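Local coordinates for ABC transporter substrate-binding protein (Bradyrhizobium japonicum, PDB 4I1D) that probably binds a small solute in the periplasm, perhaps a polyamine such as putrescine or spermidine, for uptake by an ABC transporter, at residues P143-E148 against A299-A304; F221-G226 against H264-P269; A304-P309 against A313-W318. All blocks are in the same frame, centred on the assembly; numbering follows the deposited sequence.

Contact 1: residues P143-E148 against A299-A304; sequences PIATLE and ALMSYA. With SO4 (sulfate ion), chain H.
The methyl end of M301, modelled as selenomethionine, is inserted between I144, A145 and E148, and the apolar part of this contact centres on it. CE comes 3.5 Å from I144 CG2, while SE lies 3.6 Å from the same I144 CG2, so one branch of the isoleucine, the one anti to its backbone N, meets both terminal atoms of M301; the two side chains cross at about a right angle. M301 gets there by leaving its backbone with CG anti to N (chi1 173°) and staying extended through chi2, then bending at chi3 (-57°) to turn the methyl toward the start of helix 146-153. CE also approaches A145 from its backbone side, 3.7 Å from A145 N, with A145 CB slightly farther off. Nearer its own backbone, M301 CG lies 3.8 Å above one face of the Y303 ring, offset toward the rim.

Among the polar groups, E148 meets M301 at its methyl, crossing it at about a right angle with OE1 3.7 Å from M301 CE, and that same buried oxygen accepts hydrogen bonds from Y162 OH and W306 NE1. Two donors thus hold the carboxylate beside the methyl.

At the far end of 299-304 a sulfate sits at the start of helix 303-306, receiving a 3.0 Å hydrogen bond from S302 OG to O4. S302 is the N-cap residue, and its OG also accepts from W305 N.

Backbone bonds tie A299 and M301 to L228 in the neighbouring strand 219-235. The contact therefore joins the start of helix 146-153 to the connection that leads from strand 299-300 of the sheet into helix 303-306, an arrangement in keeping with the alpha/beta fold of periplasmic solute-binding proteins.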
loop_
_atom_site.group_PDB
_atom_site.type_symbol
_atom_site.label_atom_id
_atom_site.label_comp_id
_atom_site.label_asym_id
_atom_site.label_seq_id
_atom_site.Cartn_x
_atom_site.Cartn_y
_atom_site.Cartn_z
ATOM N N PRO A 143 -13.232 9.742 23.088
ATOM C CA PRO A 143 -13.875 11.051 23.295
ATOM C C PRO A 143 -14.877 11.071 24.449
ATOM O O PRO A 143 -14.982 12.090 25.131
ATOM C CB PRO A 143 -14.570 11.324 21.954
ATOM C CG PRO A 143 -14.720 9.951 21.309
ATOM C CD PRO A 143 -13.530 9.162 21.765
ATOM N N ILE A 144 -15.579 9.967 24.681
ATOM C CA ILE A 144 -16.620 9.923 25.711
ATOM C C ILE A 144 -16.061 10.150 27.121
ATOM O O ILE A 144 -15.088 9.512 27.508
ATOM C CB ILE A 144 -17.357 8.583 25.678
ATOM C CG1 ILE A 144 -17.885 8.314 24.271
ATOM C CG2 ILE A 144 -18.498 8.571 26.685
ATOM C CD1 ILE A 144 -19.027 9.190 23.902
ATOM N N ALA A 145 -16.703 11.039 27.881
ATOM C CA ALA A 145 -16.261 11.446 29.225
ATOM C C ALA A 145 -15.021 12.336 29.173
ATOM O O ALA A 145 -14.896 13.278 29.949
ATOM C CB ALA A 145 -16.009 10.236 30.122
ATOM N N THR A 146 -14.106 12.029 28.259
ATOM C CA THR A 146 -12.892 12.826 28.097
ATOM C C THR A 146 -13.215 14.281 27.716
ATOM O O THR A 146 -12.687 15.224 28.327
ATOM C CB THR A 146 -11.950 12.189 27.053
ATOM O OG1 THR A 146 -11.733 10.812 27.385
ATOM C CG2 THR A 146 -10.608 12.913 27.006
ATOM N N LEU A 147 -14.080 14.467 26.716
ATOM C CA LEU A 147 -14.485 15.813 26.309
ATOM C C LEU A 147 -15.111 16.544 27.484
ATOM O O LEU A 147 -14.790 17.701 27.735
ATOM C CB LEU A 147 -15.484 15.771 25.158
ATOM C CG LEU A 147 -14.964 15.203 23.842
ATOM C CD1 LEU A 147 -15.949 15.507 22.733
ATOM C CD2 LEU A 147 -13.600 15.787 23.516
ATOM N N GLU A 148 -16.015 15.879 28.201
ATOM C CA GLU A 148 -16.641 16.514 29.371
ATOM C C GLU A 148 -15.598 17.019 30.376
ATOM O O GLU A 148 -15.686 18.152 30.856
ATOM C CB GLU A 148 -17.629 15.566 30.060
ATOM C CG GLU A 148 -18.936 15.353 29.301
ATOM C CD GLU A 148 -18.878 14.235 28.258
ATOM O OE1 GLU A 148 -19.964 13.827 27.789
ATOM O OE2 GLU A 148 -17.769 13.764 27.906
ATOM N N ALA A 299 -21.066 15.199 36.729
ATOM C CA ALA A 299 -21.737 15.470 35.471
ATOM C C ALA A 299 -22.535 14.232 35.067
ATOM O O ALA A 299 -21.998 13.122 34.974
ATOM C CB ALA A 299 -20.731 15.823 34.403
ATOM N N LEU A 300 -23.826 14.417 34.845
ATOM C CA LEU A 300 -24.649 13.331 34.377
ATOM C C LEU A 300 -24.546 13.270 32.857
ATOM O O LEU A 300 -25.022 14.166 32.157
ATOM C CB LEU A 300 -26.096 13.558 34.814
ATOM C CG LEU A 300 -27.061 12.424 34.479
ATOM C CD1 LEU A 300 -26.622 11.094 35.132
ATOM C CD2 LEU A 300 -28.463 12.814 34.914
HETATM N N MSE A 301 -23.914 12.226 32.342
HETATM C CA MSE A 301 -23.758 12.103 30.894
HETATM C C MSE A 301 -25.097 12.158 30.162
HETATM O O MSE A 301 -26.047 11.464 30.533
HETATM C CB MSE A 301 -23.022 10.818 30.518
HETATM C CG MSE A 301 -22.993 10.585 29.003
HETATM SE SE MSE A 301 -21.540 9.407 28.447
HETATM C CE MSE A 301 -20.077 10.455 29.198
ATOM N N SER A 302 -25.166 12.993 29.128
ATOM C CA SER A 302 -26.335 13.062 28.248
ATOM C C SER A 302 -26.179 12.129 27.046
ATOM O O SER A 302 -25.483 12.449 26.074
ATOM C CB SER A 302 -26.557 14.505 27.756
ATOM O OG SER A 302 -27.628 14.580 26.829
ATOM N N TYR A 303 -26.824 10.971 27.124
ATOM C CA TYR A 303 -26.857 10.026 26.015
ATOM C C TYR A 303 -27.639 10.551 24.816
ATOM O O TYR A 303 -27.353 10.180 23.684
ATOM C CB TYR A 303 -27.376 8.660 26.493
ATOM C CG TYR A 303 -26.392 8.067 27.457
ATOM C CD1 TYR A 303 -25.135 7.661 27.017
ATOM C CD2 TYR A 303 -26.677 7.982 28.813
ATOM C CE1 TYR A 303 -24.202 7.143 27.895
ATOM C CE2 TYR A 303 -25.755 7.472 29.699
ATOM C CZ TYR A 303 -24.517 7.051 29.240
ATOM O OH TYR A 303 -23.588 6.534 30.125
ATOM N N ALA A 304 -28.606 11.426 25.065
ATOM C CA ALA A 304 -29.302 12.099 23.979
ATOM C C ALA A 304 -28.318 12.951 23.172
ATOM O O ALA A 304 -28.385 12.986 21.950
ATOM C CB ALA A 304 -30.448 12.960 24.512
HETATM S S SO4 H . -30.126 11.781 28.320
HETATM O O1 SO4 H . -29.395 11.193 29.444
HETATM O O2 SO4 H . -31.157 10.840 27.884
HETATM O O3 SO4 H . -30.721 13.059 28.713
HETATM O O4 SO4 H . -29.203 12.038 27.219
#

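Contact 2: residues F221-G226 against H264-P269; sequences FTYNQG and HIDYGP. With SO4 (sulfate ion), chain J; SO4 (sulfate ion), chain K.
D266 points its carboxylate at the aromatic pair F221 and Y223, where an inverse gamma turn centred on D266 faces the part of strand 219-235 that runs into a type II beta turn, Y223 to G226, in this periplasmic binding-protein fold. CB of D266 lies beside a sulfate, whose O2 takes a weak hydrogen bond from D266 N. From CB the chain runs with CG anti to the backbone N (chi1 -166°), which carries the carboxylate away from the sulfate and toward the tyrosine. CG itself lies 4.2 Å from Y223 OH. OD1 is about as far from that hydroxyl and has a long, weak ion pair with R284. OD2 comes closest, 3.6 Å from Y223 OH, and also approaches F221 CZ at 4.2 Å. Neither approach is a hydrogen bond: OD2 accepts from N206 ND2, and Y223 OH is bonded to Q287 O. The carboxylate plane is turned 51° from the F221 ring and 56° from the Y223 ring.

Beside them, T222 OG1 accepts from N224 N at 2.9 Å, forming an ST turn, and lies near a second sulfate. Replacing T222 with an alanine would probably leave N224 N without this acceptor and make the corner after the strand less firmly held. The two rings are set edge against face: F221 CE2 stands 3.5 Å above the centre of the Y223 ring, while Y223 CD1 lies in the plane of the F221 ring, at its edge.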
loop_
_atom_site.group_PDB
_atom_site.type_symbol
_atom_site.label_atom_id
_atom_site.label_comp_id
_atom_site.label_asym_id
_atom_site.label_seq_id
_atom_site.Cartn_x
_atom_site.Cartn_y
_atom_site.Cartn_z
ATOM N N PHE A 221 -9.696 7.902 44.740
ATOM C CA PHE A 221 -10.361 8.742 43.753
ATOM C C PHE A 221 -11.414 9.604 44.413
ATOM O O PHE A 221 -11.772 9.391 45.569
ATOM C CB PHE A 221 -10.994 7.895 42.638
ATOM C CG PHE A 221 -12.273 7.203 43.038
ATOM C CD1 PHE A 221 -12.250 5.919 43.563
ATOM C CD2 PHE A 221 -13.500 7.829 42.871
ATOM C CE1 PHE A 221 -13.433 5.269 43.922
ATOM C CE2 PHE A 221 -14.687 7.191 43.229
ATOM C CZ PHE A 221 -14.652 5.907 43.754
ATOM N N THR A 222 -11.907 10.583 43.668
ATOM C CA THR A 222 -12.988 11.430 44.147
ATOM C C THR A 222 -14.146 11.341 43.174
ATOM O O THR A 222 -13.942 11.111 41.981
ATOM C CB THR A 222 -12.552 12.906 44.248
ATOM O OG1 THR A 222 -13.663 13.697 44.688
ATOM C CG2 THR A 222 -12.097 13.417 42.890
ATOM N N TYR A 223 -15.364 11.506 43.676
ATOM C CA TYR A 223 -16.514 11.599 42.787
ATOM C C TYR A 223 -16.683 13.044 42.303
ATOM O O TYR A 223 -17.426 13.317 41.354
ATOM C CB TYR A 223 -17.792 11.086 43.458
ATOM C CG TYR A 223 -17.955 9.571 43.427
ATOM C CD1 TYR A 223 -18.125 8.891 42.220
ATOM C CD2 TYR A 223 -17.964 8.832 44.603
ATOM C CE1 TYR A 223 -18.273 7.514 42.182
ATOM C CE2 TYR A 223 -18.121 7.446 44.581
ATOM C CZ TYR A 223 -18.275 6.797 43.373
ATOM O OH TYR A 223 -18.432 5.430 43.363
ATOM N N ASN A 224 -15.983 13.972 42.944
ATOM C CA ASN A 224 -16.110 15.370 42.530
ATOM C C ASN A 224 -15.789 15.546 41.048
ATOM O O ASN A 224 -14.713 15.168 40.590
ATOM C CB ASN A 224 -15.240 16.293 43.372
ATOM C CG ASN A 224 -15.602 17.752 43.181
ATOM O OD1 ASN A 224 -16.782 18.110 43.169
ATOM N ND2 ASN A 224 -14.593 18.600 43.014
ATOM N N GLN A 225 -16.738 16.105 40.306
ATOM C CA GLN A 225 -16.589 16.315 38.864
ATOM C C GLN A 225 -16.451 15.009 38.094
ATOM O O GLN A 225 -15.976 14.999 36.955
ATOM C CB GLN A 225 -15.412 17.245 38.543
ATOM C CG GLN A 225 -15.585 18.668 39.076
ATOM C CD GLN A 225 -14.839 19.701 38.244
ATOM O OE1 GLN A 225 -13.762 19.427 37.709
ATOM N NE2 GLN A 225 -15.424 20.890 38.113
ATOM N N GLY A 226 -16.864 13.907 38.712
ATOM C CA GLY A 226 -16.896 12.637 38.010
ATOM C C GLY A 226 -17.933 12.706 36.909
ATOM O O GLY A 226 -18.837 13.540 36.957
ATOM N N HIS A 264 -21.786 -6.401 45.631
ATOM C CA HIS A 264 -20.752 -7.241 45.039
ATOM C C HIS A 264 -19.776 -6.462 44.170
ATOM O O HIS A 264 -18.719 -6.968 43.785
ATOM C CB HIS A 264 -21.395 -8.394 44.264
ATOM C CG HIS A 264 -22.104 -9.374 45.152
ATOM N ND1 HIS A 264 -23.476 -9.466 45.217
ATOM C CD2 HIS A 264 -21.621 -10.272 46.044
ATOM C CE1 HIS A 264 -23.812 -10.392 46.101
ATOM N NE2 HIS A 264 -22.705 -10.896 46.616
ATOM N N ILE A 265 -20.131 -5.221 43.876
ATOM C CA ILE A 265 -19.286 -4.376 43.057
ATOM C C ILE A 265 -19.692 -2.922 43.242
ATOM O O ILE A 265 -20.843 -2.626 43.555
ATOM C CB ILE A 265 -19.339 -4.797 41.572
ATOM C CG1 ILE A 265 -18.152 -4.207 40.804
ATOM C CG2 ILE A 265 -20.699 -4.443 40.948
ATOM C CD1 ILE A 265 -17.998 -4.765 39.411
ATOM N N ASP A 266 -18.725 -2.031 43.064
ATOM C CA ASP A 266 -18.888 -0.608 43.335
ATOM C C ASP A 266 -19.669 0.140 42.241
ATOM O O ASP A 266 -19.257 1.213 41.794
ATOM C CB ASP A 266 -17.503 0.026 43.517
ATOM C CG ASP A 266 -17.571 1.411 44.118
ATOM O OD1 ASP A 266 -18.492 1.651 44.933
ATOM O OD2 ASP A 266 -16.711 2.258 43.776
ATOM N N TYR A 267 -20.788 -0.424 41.801
ATOM C CA TYR A 267 -21.626 0.253 40.819
ATOM C C TYR A 267 -22.998 0.489 41.417
ATOM O O TYR A 267 -23.396 -0.206 42.349
ATOM C CB TYR A 267 -21.708 -0.548 39.520
ATOM C CG TYR A 267 -20.363 -0.645 38.829
ATOM C CD1 TYR A 267 -19.498 0.441 38.814
ATOM C CD2 TYR A 267 -19.942 -1.827 38.215
ATOM C CE1 TYR A 267 -18.250 0.367 38.194
ATOM C CE2 TYR A 267 -18.684 -1.910 37.589
ATOM C CZ TYR A 267 -17.847 -0.805 37.586
ATOM O OH TYR A 267 -16.607 -0.857 36.974
ATOM N N GLY A 268 -23.704 1.490 40.904
ATOM C CA GLY A 268 -25.003 1.854 41.437
ATOM C C GLY A 268 -26.110 1.108 40.727
ATOM O O GLY A 268 -25.943 0.703 39.574
ATOM N N PRO A 269 -27.252 0.922 41.407
ATOM C CA PRO A 269 -28.370 0.207 40.781
ATOM C C PRO A 269 -29.051 1.065 39.710
ATOM O O PRO A 269 -29.313 2.244 39.955
ATOM C CB PRO A 269 -29.327 -0.051 41.961
ATOM C CG PRO A 269 -29.077 1.080 42.903
ATOM C CD PRO A 269 -27.603 1.467 42.731
HETATM S S SO4 J . -15.788 -3.041 45.202
HETATM O O1 SO4 J . -16.786 -3.964 45.738
HETATM O O2 SO4 J . -16.162 -2.648 43.847
HETATM O O3 SO4 J . -15.726 -1.859 46.060
HETATM O O4 SO4 J . -14.479 -3.690 45.161
HETATM S S SO4 K . -14.218 14.388 47.928
HETATM O O1 SO4 K . -14.333 14.404 49.383
HETATM O O2 SO4 K . -14.833 13.166 47.396
HETATM O O3 SO4 K . -14.880 15.575 47.376
HETATM O O4 SO4 K . -12.799 14.395 47.588
#

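Contact 3: residues A304-P309 against A313-W318; sequences AWWSSP and AAEKRW. With ACT (acetate ion), chain S; SO4 (sulfate ion), chain H.
W305 O takes two hydrogen bonds from S308, 2.6 Å from OG and 3.1 Å from the backbone N, as its own indole reaches across to A314. This grip marks a helix-to-helix corner: helix 303-306 ends, and S308 is the N-cap of helix 309-321. OG also has a weak bond from G311 N, so the serine side chain bridges the two helices. Beyond the cap, A313 N donates to P309 O at 3.0 Å along a nearly straight N-H line (172°).

Two tryptophans of the first helix pack toward the second. W305 leaves its helix with CG anti to the backbone N (chi1 -175°), which carries the six-membered ring out to the second helix, where CH2 comes 3.8 Å from A314 CB. That buried methyl also lies near W306 CZ3. The indoles meet edge to face: W305 CZ3 stands 3.3 Å above the centre of the W306 ring, and W306 CD1 lies in the W305 plane at its edge. W306 in turn presents its own edge to E315, with CZ3 3.8 Å from CG, which approaches near the ring plane. The methylene part of the glutamate thus packs against the indole, while its OE2 goes on to a salt bridge with R69.

P163, L164 and V166 pack against W305 from elsewhere in the chain. P309 and A313 also pack on G74 and G51 of the second subunit. Farther along the helix R317, also salt-bridged to D167 through NH2, holds an acetate, probably from the crystallisation liquor, in a two-pronged grip: NE is 3.0 Å from acetate O and NH2 bonds OXT at 171°, with the acetate carbon in the guanidinium plane.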
loop_
_atom_site.group_PDB
_atom_site.type_symbol
_atom_site.label_atom_id
_atom_site.label_comp_id
_atom_site.label_asym_id
_atom_site.label_seq_id
_atom_site.Cartn_x
_atom_site.Cartn_y
_atom_site.Cartn_z
ATOM N N ALA A 304 -28.606 11.426 25.065
ATOM C CA ALA A 304 -29.302 12.099 23.979
ATOM C C ALA A 304 -28.318 12.951 23.172
ATOM O O ALA A 304 -28.385 12.986 21.950
ATOM C CB ALA A 304 -30.448 12.960 24.512
ATOM N N TRP A 305 -27.399 13.630 23.847
ATOM C CA TRP A 305 -26.411 14.425 23.110
ATOM C C TRP A 305 -25.433 13.528 22.347
ATOM O O TRP A 305 -25.216 13.734 21.149
ATOM C CB TRP A 305 -25.646 15.416 23.998
ATOM C CG TRP A 305 -24.722 16.310 23.166
ATOM C CD1 TRP A 305 -25.044 17.501 22.568
ATOM C CD2 TRP A 305 -23.349 16.051 22.822
ATOM N NE1 TRP A 305 -23.956 18.000 21.884
ATOM C CE2 TRP A 305 -22.906 17.129 22.026
ATOM C CE3 TRP A 305 -22.456 15.016 23.114
ATOM C CZ2 TRP A 305 -21.611 17.198 21.517
ATOM C CZ3 TRP A 305 -21.162 15.091 22.610
ATOM C CH2 TRP A 305 -20.755 16.176 21.823
ATOM N N TRP A 306 -24.866 12.527 23.030
ATOM C CA TRP A 306 -23.876 11.648 22.405
ATOM C C TRP A 306 -24.398 10.844 21.214
ATOM O O TRP A 306 -23.640 10.526 20.294
ATOM C CB TRP A 306 -23.227 10.712 23.432
ATOM C CG TRP A 306 -22.114 11.379 24.137
ATOM C CD1 TRP A 306 -22.101 11.804 25.426
ATOM C CD2 TRP A 306 -20.852 11.747 23.573
ATOM N NE1 TRP A 306 -20.894 12.408 25.712
ATOM C CE2 TRP A 306 -20.112 12.386 24.587
ATOM C CE3 TRP A 306 -20.272 11.596 22.308
ATOM C CZ2 TRP A 306 -18.816 12.862 24.382
ATOM C CZ3 TRP A 306 -18.983 12.079 22.105
ATOM C CH2 TRP A 306 -18.274 12.700 23.135
ATOM N N SER A 307 -25.687 10.520 21.235
ATOM C CA SER A 307 -26.302 9.731 20.175
ATOM C C SER A 307 -26.938 10.606 19.088
ATOM O O SER A 307 -27.570 10.102 18.156
ATOM C CB SER A 307 -27.365 8.807 20.776
ATOM O OG SER A 307 -28.411 9.563 21.373
ATOM N N SER A 308 -26.785 11.918 19.213
ATOM C CA SER A 308 -27.322 12.839 18.221
ATOM C C SER A 308 -26.260 13.092 17.144
ATOM O O SER A 308 -25.100 12.719 17.319
ATOM C CB SER A 308 -27.701 14.162 18.890
ATOM O OG SER A 308 -26.534 14.913 19.207
ATOM N N PRO A 309 -26.654 13.729 16.029
ATOM C CA PRO A 309 -25.702 14.092 14.976
ATOM C C PRO A 309 -24.466 14.830 15.498
ATOM O O PRO A 309 -23.368 14.576 14.994
ATOM C CB PRO A 309 -26.532 15.010 14.070
ATOM C CG PRO A 309 -27.930 14.445 14.189
ATOM C CD PRO A 309 -28.046 14.040 15.642
ATOM N N ALA A 313 -20.579 13.596 15.090
ATOM C CA ALA A 313 -19.548 14.499 14.572
ATOM C C ALA A 313 -18.379 14.579 15.551
ATOM O O ALA A 313 -17.228 14.443 15.154
ATOM C CB ALA A 313 -20.109 15.901 14.300
ATOM N N ALA A 314 -18.677 14.783 16.829
ATOM C CA ALA A 314 -17.617 14.854 17.833
ATOM C C ALA A 314 -16.760 13.584 17.821
ATOM O O ALA A 314 -15.528 13.661 17.839
ATOM C CB ALA A 314 -18.185 15.120 19.221
ATOM N N GLU A 315 -17.415 12.426 17.764
ATOM C CA GLU A 315 -16.706 11.145 17.740
ATOM C C GLU A 315 -15.782 11.044 16.537
ATOM O O GLU A 315 -14.635 10.629 16.678
ATOM C CB GLU A 315 -17.674 9.954 17.769
ATOM C CG GLU A 315 -18.408 9.799 19.086
ATOM C CD GLU A 315 -19.243 8.524 19.162
ATOM O OE1 GLU A 315 -18.647 7.427 19.247
ATOM O OE2 GLU A 315 -20.493 8.617 19.141
ATOM N N LYS A 316 -16.280 11.433 15.363
ATOM C CA LYS A 316 -15.480 11.373 14.142
ATOM C C LYS A 316 -14.233 12.252 14.216
ATOM O O LYS A 316 -13.241 11.988 13.539
ATOM C CB LYS A 316 -16.317 11.719 12.895
ATOM C CG LYS A 316 -17.455 10.734 12.639
ATOM C CD LYS A 316 -17.766 10.552 11.150
ATOM C CE LYS A 316 -18.813 9.440 10.948
ATOM N NZ LYS A 316 -19.017 9.025 9.517
ATOM N N ARG A 317 -14.278 13.300 15.030
ATOM C CA ARG A 317 -13.133 14.205 15.133
ATOM C C ARG A 317 -12.011 13.616 15.975
ATOM O O ARG A 317 -10.864 14.023 15.835
ATOM C CB ARG A 317 -13.538 15.580 15.683
ATOM C CG ARG A 317 -14.299 16.433 14.671
ATOM C CD ARG A 317 -14.961 17.627 15.314
ATOM N NE ARG A 317 -13.980 18.552 15.864
ATOM C CZ ARG A 317 -14.275 19.766 16.315
ATOM N NH1 ARG A 317 -15.532 20.198 16.275
ATOM N NH2 ARG A 317 -13.311 20.546 16.798
ATOM N N TRP A 318 -12.345 12.660 16.844
ATOM C CA TRP A 318 -11.356 12.094 17.753
ATOM C C TRP A 318 -10.251 11.454 16.950
ATOM O O TRP A 318 -9.074 11.627 17.250
ATOM C CB TRP A 318 -11.968 11.037 18.678
ATOM C CG TRP A 318 -11.027 10.646 19.773
ATOM C CD1 TRP A 318 -10.287 9.500 19.857
ATOM C CD2 TRP A 318 -10.696 11.425 20.925
ATOM N NE1 TRP A 318 -9.527 9.512 21.003
ATOM C CE2 TRP A 318 -9.759 10.682 21.677
ATOM C CE3 TRP A 318 -11.107 12.675 21.403
ATOM C CZ2 TRP A 318 -9.219 11.154 22.881
ATOM C CZ3 TRP A 318 -10.575 13.144 22.598
ATOM C CH2 TRP A 318 -9.642 12.384 23.324
HETATM C C ACT S . -10.231 18.439 15.881
HETATM O O ACT S . -11.148 17.982 15.154
HETATM O OXT ACT S . -10.519 19.432 16.600
HETATM C CH3 ACT S . -8.856 17.832 15.887
HETATM S S SO4 H . -30.126 11.781 28.320
HETATM O O1 SO4 H . -29.395 11.193 29.444
HETATM O O2 SO4 H . -31.157 10.840 27.884
HETATM O O3 SO4 H . -30.721 13.059 28.713
HETATM O O4 SO4 H . -29.203 12.038 27.219
#

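From the N terminus, 143-148 comes first and waits some 150 residues for 299-304, so contact 1 closes the longest loop. Contact 2 is nested inside it, closing a shorter loop between 221-226 and 264-269. The two touch where strand 299-300 lies parallel to strand 219-235, A299 N being 2.8 Å from G226 O in a probable hydrogen bond. Contact 3 follows in series, joining helix 303-306 to helix 309-321 through S307 and S308; it shares A304 with contact 1, and its W306 and W318 pack on I144, L147 and P143. Contacts 1 and 3 thus join helices 146-153, 303-306 and 309-321, while contact 2 lies across the chain's centre from contact 3.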